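Local structure of farnesyl pyrophosphate synthetase (Staphylococcus aureus, 5H9D) at residues Leu79-Val84 / Thr109-Leu114. The protein probably synthesises heptaprenyl diphosphate by magnesium-dependent chain elongation of allylic diphosphates, as a member of the FPP/GGPP synthase family. Sequence-based numbering, arbitrary orientation.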
loop_
_atom_site.group_PDB
_atom_site.type_symbol
_atom_site.label_atom_id
_atom_site.label_comp_id
_atom_site.label_asym_id
_atom_site.label_seq_id
_atom_site.Cartn_x
_atom_site.Cartn_y
_atom_site.Cartn_z
ATOM N N LEU A 79 2.528 3.319 5.050
ATOM C CA LEU A 79 3.085 4.379 5.898
ATOM C C LEU A 79 4.448 4.873 5.363
ATOM O O LEU A 79 4.652 6.076 5.168
ATOM C CB LEU A 79 3.256 3.919 7.353
ATOM C CG LEU A 79 2.010 3.459 8.114
ATOM C CD1 LEU A 79 2.386 3.190 9.570
ATOM C CD2 LEU A 79 0.910 4.500 8.030
ATOM N N VAL A 80 5.377 3.956 5.105
ATOM C CA VAL A 80 6.657 4.398 4.618
ATOM C C VAL A 80 6.569 5.257 3.352
ATOM O O VAL A 80 7.124 6.374 3.332
ATOM C CB VAL A 80 7.596 3.226 4.390
ATOM C CG1 VAL A 80 8.859 3.696 3.779
ATOM C CG2 VAL A 80 7.899 2.565 5.689
ATOM N N HIS A 81 5.883 4.769 2.308
ATOM C CA HIS A 81 5.777 5.553 1.089
ATOM C C HIS A 81 4.996 6.791 1.423
ATOM O O HIS A 81 5.248 7.861 0.887
ATOM C CB HIS A 81 5.076 4.789 -0.038
ATOM C CG HIS A 81 5.978 3.872 -0.819
ATOM N ND1 HIS A 81 5.595 3.286 -2.008
ATOM C CD2 HIS A 81 7.240 3.440 -0.584
ATOM C CE1 HIS A 81 6.581 2.538 -2.469
ATOM N NE2 HIS A 81 7.590 2.615 -1.625
ATOM N N ASP A 82 4.045 6.681 2.329
ATOM C CA ASP A 82 3.291 7.876 2.652
ATOM C C ASP A 82 4.162 9.017 3.199
ATOM O O ASP A 82 3.998 10.156 2.771
ATOM C CB ASP A 82 2.134 7.548 3.596
ATOM C CG ASP A 82 0.804 7.367 2.849
ATOM O OD1 ASP A 82 0.769 7.567 1.596
ATOM O OD2 ASP A 82 -0.213 7.031 3.522
ATOM N N ASP A 83 5.098 8.732 4.101
ATOM C CA ASP A 83 5.953 9.794 4.640
ATOM C C ASP A 83 6.931 10.393 3.604
ATOM O O ASP A 83 7.500 11.458 3.856
ATOM C CB ASP A 83 6.759 9.294 5.850
ATOM C CG ASP A 83 5.897 8.607 6.898
ATOM O OD1 ASP A 83 4.866 9.192 7.305
ATOM O OD2 ASP A 83 6.258 7.485 7.326
ATOM N N VAL A 84 7.160 9.704 2.475
ATOM C CA VAL A 84 8.044 10.217 1.431
ATOM C C VAL A 84 7.254 11.230 0.625
ATOM O O VAL A 84 7.788 12.240 0.163
ATOM C CB VAL A 84 8.533 9.126 0.411
ATOM C CG1 VAL A 84 9.287 9.796 -0.751
ATOM C CG2 VAL A 84 9.465 8.116 1.080
ATOM N N THR A 109 12.319 0.481 0.828
ATOM C CA THR A 109 11.794 -0.232 1.990
ATOM C C THR A 109 10.321 -0.548 1.772
ATOM O O THR A 109 9.864 -1.650 2.072
ATOM C CB THR A 109 12.001 0.558 3.320
ATOM O OG1 THR A 109 13.381 0.916 3.471
ATOM C CG2 THR A 109 11.685 -0.335 4.495
ATOM N N GLY A 110 9.593 0.424 1.228
ATOM C CA GLY A 110 8.186 0.248 0.946
ATOM C C GLY A 110 7.949 -0.897 -0.022
ATOM O O GLY A 110 7.016 -1.678 0.176
ATOM N N ASN A 111 8.767 -1.004 -1.071
ATOM C CA ASN A 111 8.610 -2.092 -2.042
ATOM C C ASN A 111 8.870 -3.421 -1.338
ATOM O O ASN A 111 8.149 -4.428 -1.540
ATOM C CB ASN A 111 9.603 -1.967 -3.201
ATOM C CG ASN A 111 9.454 -0.683 -3.979
ATOM O OD1 ASN A 111 8.364 -0.133 -4.092
ATOM N ND2 ASN A 111 10.554 -0.207 -4.531
ATOM N N PHE A 112 9.920 -3.413 -0.518
ATOM C CA PHE A 112 10.317 -4.580 0.253
ATOM C C PHE A 112 9.137 -5.091 1.096
ATOM O O PHE A 112 8.731 -6.239 0.979
ATOM C CB PHE A 112 11.521 -4.164 1.119
ATOM C CG PHE A 112 11.985 -5.192 2.104
ATOM C CD1 PHE A 112 12.632 -6.341 1.682
ATOM C CD2 PHE A 112 11.820 -4.980 3.478
ATOM C CE1 PHE A 112 13.116 -7.267 2.611
ATOM C CE2 PHE A 112 12.295 -5.895 4.402
ATOM C CZ PHE A 112 12.947 -7.041 3.968
ATOM N N LEU A 113 8.585 -4.203 1.913
ATOM C CA LEU A 113 7.484 -4.501 2.830
ATOM C C LEU A 113 6.282 -5.039 2.109
ATOM O O LEU A 113 5.593 -5.941 2.585
ATOM C CB LEU A 113 7.103 -3.231 3.650
ATOM C CG LEU A 113 8.179 -2.791 4.661
ATOM C CD1 LEU A 113 7.825 -1.542 5.405
ATOM C CD2 LEU A 113 8.366 -3.914 5.652
ATOM N N LEU A 114 6.035 -4.471 0.942
ATOM C CA LEU A 114 4.903 -4.855 0.127
ATOM C C LEU A 114 5.122 -6.244 -0.473
ATOM O O LEU A 114 4.214 -7.058 -0.479
ATOM C CB LEU A 114 4.759 -3.839 -0.978
ATOM C CG LEU A 114 3.388 -3.558 -1.518
ATOM C CD1 LEU A 114 2.608 -2.803 -0.454
ATOM C CD2 LEU A 114 3.548 -2.732 -2.813
#
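The imidazole of His-81 lies against Gly-110, its NE2 3.5 Å from the glycine CA in an oblique approach. CG, anti to the carbonyl carbon (chi1 -84°), brings the ring up to helix 103-121. There it meets the glycine backbone, with His-81 CD2 3.7 Å from Gly-110 CA. The CA atoms of Val-80 and Gly-110 are 5.7 Å apart, and the segment axes approach to 9.0 Å, nearly antiparallel at 160°.

An apolar contact is made by Val-80 and Leu-113. CG2 of Val-80 meets CD1 of Leu-113 at 4.1 Å, the two side chains crossing at about a right angle, while CG1 of Val-80 lies 4.2 Å from Gly-110 N. Leu-35 and Leu-28 of helix 26-38 pack on Val-80 and Thr-109 respectively.

Both helices belong to the largely helical polyprenyl synthetase (isoprenoid synthase) fold, and this buried pairing also borders the heteromeric interface with the subunit 1 chain.

No hydrogen bond joins the two segments. Asn-111 OD1 sits at the imidazole edge, in the ring plane and 3.6 Å from His-81 CE1, with the amide and ring planes 86° apart. Two hydrogen bonds, one at each ring nitrogen, would hold the ring's rotation: NE2 is paired with Ile-107 O, and ND1 with Asp-75 OD2 of the neighbouring subunit 1 chain. Asn-111 ND2 bonds to Asn-105 of the subunit 1 chain.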